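De novo designed switch protein caging a hemagglutinin binder (sCageHA267_1S) (Synthetic construct, PDB 7CBC) probably serves as the cage of a modular biosensor switch, holding a hemagglutinin-binding module on a designed helical bundle. Local coordinates at residues E10-L15 with I85-A89; I292-L296 with A306-V310. The contacts are given in a common frame with arbitrary orientation. Residue numbers count along the deposited sequence, not the author numbering.

Interaction 1. Residues E10-L15 with I85-A89; sequences EASTKL and ILEEA
Two long helices of the designed six-helix bundle, 3-46 and 50-93, meet here as neighbours in an antiparallel helical hairpin. Both segments are alpha-helix, with phi/psi near -63/-43 apart from psi -20° at L86 and phi -82° at E87. The short axes run at 173° to one another, 9.6 Å apart at closest approach, and the register is set by A11 and A89, whose CA atoms lie 6.2 Å apart. Walking from E10, its extended side chain (chi1 and chi2 t) leaves sideways and ends with OE1 3.5 Å from OE1 of E88. E10 OE1 has a salt bridge to K7 and E88 OE2 one to K84, each within its own helix. A11 is the small residue at the close point: its CB sits 3.9 Å from CB of A89 and its O 3.9 Å from CG2 of I85. S12 faces away, its side chain lying on I108 of helix 99-142. K14 (chi1 m) points toward the partner helix; its CB packs 4.1 Å from CG2 of I85 and its O lies 4.0 Å from I85 CD1, while NZ adds a long salt bridge of 3.9 Å to OE2 of E88. I85 (m, t) is thus laid against A11, K14 and L15, with the largest buried area of any residue in the pair. L15 (m, t) also touches I108 and Q112 of helix 99-142, where a third helix closes over the apolar side. No hydrogen bond joins the segments. One turn beyond A11, L15 CD2 rests 3.7 Å from CG2 of I85, and L15 CD1 4.0 Å from CD2 of L86.

Interaction 2. Residues I292-L296 with A306-V310; sequences IKELL and ARDAV
Both segments are alpha-helical, each a piece of a short helix: I292-L296 of helix 289-298 and A306-V310 of helix 303-315. Phi/psi values stay near -67/-41, and backbone hydrogen bonds from L296 N to I292 O (2.9 Å) and from V310 N to A306 O (3.0 Å) keep the turns regular. The short axes come within 9.5 Å and cross at a signed angle of 139°, antiparallel in sense but well splayed. L296 and A306 have the nearest CA atoms, 5.7 Å apart. Into this approach L296 (m, t) pushes its side chain: CD1 lies 3.6 Å from CA of A306 and 3.7 Å from CB of A309, while its CB is 3.8 Å from CB of A306. One turn back, I292 (m, t) sets CG2 3.6 Å from CG1 of V310 (chi1 m). K293 borders the apolar patch by lying along it, its CG 3.7 Å from V310 CG1, its CE 3.6 Å from CA of R307 and its NZ 3.8 Å from CB of A306; none of these is a polar bond. R307 points away and forms a salt bridge with E311 on its own helix. No hydrogen bond crosses the interface. Helix 274-284 closes the apolar side, A278 against L296, A279 against A309 and A282 against I292, and L296 also touches C301, which forms a disulfide with C275 of that helix. The arrangement is that of a compact three-helix domain at the C-terminal end of the chain, consistent with the caged hemagglutinin binder.

Interactions 1 and 2 are both buried, antiparallel helix pairs without cross-segment hydrogen bonds, yet they hold different elements: interaction 1 joins two long helices of the bundle, interaction 2 two short helices of the C-terminal domain. Their centres lie about 17 Å apart on the same side of the chain's centre. The long pair runs nearly antiparallel, at 173° against 139° for the short pair, and has a charged margin with a long salt bridge; in the short pair K293 touches the other segment by van der Waals contact, without a polar bond. They meet directly through L295 CD1, 3.9 Å from T13 OG1 and 4.3 Å from E10 CA, so the outer face of helix 289-298 packs on helix 3-46.

Interaction 1. Residues E10-L15 with I85-A89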
# COMPACT_ATOMS: atom_id res chain seq x y z
N GLU A 10 5.13 7.42 19.84
CA GLU A 10 3.74 6.99 19.88
C GLU A 10 2.97 7.48 18.65
O GLU A 10 2.15 6.74 18.08
CB GLU A 10 3.12 7.49 21.19
CG GLU A 10 1.63 7.34 21.39
CD GLU A 10 1.13 8.28 22.50
OE1 GLU A 10 0.12 8.99 22.28
OE2 GLU A 10 1.77 8.32 23.58
N ALA A 11 3.25 8.70 18.19
CA ALA A 11 2.68 9.16 16.93
C ALA A 11 3.14 8.29 15.77
O ALA A 11 2.32 7.84 14.95
CB ALA A 11 3.05 10.62 16.69
N SER A 12 4.44 8.02 15.69
CA SER A 12 4.99 7.32 14.53
C SER A 12 4.45 5.90 14.42
O SER A 12 4.07 5.46 13.32
CB SER A 12 6.51 7.32 14.60
OG SER A 12 7.01 8.56 14.15
N THR A 13 4.42 5.16 15.52
CA THR A 13 3.91 3.79 15.46
C THR A 13 2.42 3.78 15.14
O THR A 13 1.96 2.97 14.32
CB THR A 13 4.21 3.04 16.76
OG1 THR A 13 3.61 3.72 17.87
CG2 THR A 13 5.72 2.95 17.01
N LYS A 14 1.65 4.68 15.74
CA LYS A 14 0.23 4.77 15.41
C LYS A 14 0.01 5.10 13.93
O LYS A 14 -0.90 4.57 13.29
CB LYS A 14 -0.46 5.80 16.30
CG LYS A 14 -0.72 5.28 17.70
CD LYS A 14 -2.09 5.67 18.21
CE LYS A 14 -2.04 6.96 18.99
NZ LYS A 14 -3.19 7.05 19.95
N LEU A 15 0.83 6.00 13.39
CA LEU A 15 0.74 6.31 11.97
C LEU A 15 1.14 5.12 11.12
O LEU A 15 0.57 4.91 10.03
CB LEU A 15 1.60 7.52 11.64
CG LEU A 15 1.03 8.86 12.14
CD1 LEU A 15 1.88 9.96 11.58
CD2 LEU A 15 -0.42 9.05 11.74
N ILE A 85 -4.19 11.86 14.84
CA ILE A 85 -3.02 11.34 15.54
C ILE A 85 -1.95 12.42 15.65
O ILE A 85 -1.35 12.63 16.71
CB ILE A 85 -2.49 10.08 14.83
CG1 ILE A 85 -3.46 8.92 15.01
CG2 ILE A 85 -1.09 9.71 15.34
CD1 ILE A 85 -3.22 7.79 14.03
N LEU A 86 -1.70 13.14 14.55
CA LEU A 86 -0.72 14.21 14.61
C LEU A 86 -1.19 15.36 15.50
O LEU A 86 -0.35 16.13 15.98
CB LEU A 86 -0.40 14.70 13.19
CG LEU A 86 0.41 13.64 12.41
CD1 LEU A 86 0.16 13.68 10.90
CD2 LEU A 86 1.88 13.77 12.71
N GLU A 87 -2.49 15.45 15.77
CA GLU A 87 -3.03 16.54 16.57
C GLU A 87 -2.86 16.26 18.06
O GLU A 87 -2.47 17.15 18.82
CB GLU A 87 -4.50 16.79 16.23
CG GLU A 87 -4.69 17.97 15.32
CD GLU A 87 -3.93 19.20 15.80
OE1 GLU A 87 -4.08 19.57 16.98
OE2 GLU A 87 -3.17 19.79 14.99
N GLU A 88 -3.17 15.04 18.49
CA GLU A 88 -2.84 14.66 19.86
C GLU A 88 -1.35 14.83 20.11
O GLU A 88 -0.94 15.32 21.17
CB GLU A 88 -3.27 13.22 20.12
CG GLU A 88 -2.63 12.60 21.35
CD GLU A 88 -3.24 11.25 21.71
OE1 GLU A 88 -2.89 10.73 22.79
OE2 GLU A 88 -4.05 10.73 20.91
N ALA A 89 -0.53 14.44 19.14
CA ALA A 89 0.91 14.64 19.26
C ALA A 89 1.25 16.12 19.36
O ALA A 89 2.02 16.54 20.24
CB ALA A 89 1.63 14.01 18.07

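Interaction 2. Residues I292-L296 with A306-V310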
# COMPACT_ATOMS: atom_id res chain seq x y z
N ILE A 292 6.68 -1.33 26.53
CA ILE A 292 6.63 -1.83 25.16
C ILE A 292 5.25 -2.39 24.85
O ILE A 292 4.70 -2.15 23.77
CB ILE A 292 7.74 -2.87 24.94
CG1 ILE A 292 9.10 -2.17 24.96
CG2 ILE A 292 7.55 -3.57 23.61
CD1 ILE A 292 10.26 -3.09 24.94
N LYS A 293 4.67 -3.15 25.79
CA LYS A 293 3.34 -3.70 25.52
C LYS A 293 2.29 -2.60 25.43
O LYS A 293 1.33 -2.72 24.65
CB LYS A 293 2.98 -4.74 26.57
CG LYS A 293 3.91 -5.96 26.56
CD LYS A 293 3.27 -7.19 27.20
CE LYS A 293 2.66 -8.12 26.15
NZ LYS A 293 1.25 -7.78 25.79
N GLU A 294 2.44 -1.52 26.21
CA GLU A 294 1.52 -0.39 26.07
C GLU A 294 1.71 0.30 24.73
O GLU A 294 0.75 0.78 24.12
CB GLU A 294 1.71 0.60 27.22
CG GLU A 294 0.60 1.64 27.34
CD GLU A 294 1.06 2.94 27.99
OE1 GLU A 294 1.97 2.90 28.85
OE2 GLU A 294 0.51 4.01 27.64
N LEU A 295 2.96 0.37 24.26
CA LEU A 295 3.22 1.02 22.99
C LEU A 295 2.65 0.21 21.83
O LEU A 295 2.06 0.77 20.90
CB LEU A 295 4.72 1.22 22.82
CG LEU A 295 5.28 1.77 21.51
CD1 LEU A 295 5.16 3.30 21.44
CD2 LEU A 295 6.72 1.35 21.37
N LEU A 296 2.79 -1.12 21.89
CA LEU A 296 2.30 -1.97 20.81
C LEU A 296 0.77 -2.03 20.81
O LEU A 296 0.15 -2.03 19.75
CB LEU A 296 2.89 -3.38 20.95
CG LEU A 296 4.42 -3.52 21.00
CD1 LEU A 296 4.85 -4.95 21.22
CD2 LEU A 296 5.09 -2.98 19.76
N ALA A 306 1.59 -8.35 20.34
CA ALA A 306 2.42 -7.66 21.33
C ALA A 306 3.15 -8.66 22.22
O ALA A 306 4.37 -8.59 22.38
CB ALA A 306 1.57 -6.71 22.16
N ARG A 307 2.40 -9.60 22.82
CA ARG A 307 3.03 -10.66 23.60
C ARG A 307 4.12 -11.36 22.79
O ARG A 307 5.21 -11.64 23.31
CB ARG A 307 1.97 -11.65 24.10
CG ARG A 307 2.46 -13.07 24.41
CD ARG A 307 2.21 -14.01 23.23
NE ARG A 307 3.09 -15.18 23.24
CZ ARG A 307 3.36 -15.93 22.17
NH1 ARG A 307 2.82 -15.63 21.00
NH2 ARG A 307 4.18 -16.96 22.27
N ASP A 308 3.85 -11.63 21.52
CA ASP A 308 4.86 -12.27 20.67
C ASP A 308 6.08 -11.39 20.48
O ASP A 308 7.20 -11.89 20.39
CB ASP A 308 4.27 -12.63 19.31
CG ASP A 308 5.35 -13.05 18.33
OD1 ASP A 308 5.81 -14.21 18.41
OD2 ASP A 308 5.79 -12.20 17.52
N ALA A 309 5.88 -10.08 20.37
CA ALA A 309 7.00 -9.18 20.10
C ALA A 309 7.91 -9.04 21.32
O ALA A 309 9.13 -9.00 21.18
CB ALA A 309 6.49 -7.81 19.64
N VAL A 310 7.33 -8.99 22.52
CA VAL A 310 8.16 -8.89 23.73
C VAL A 310 8.81 -10.23 24.04
O VAL A 310 10.01 -10.29 24.36
CB VAL A 310 7.33 -8.35 24.92
CG1 VAL A 310 6.94 -6.92 24.66
CG2 VAL A 310 6.10 -9.19 25.16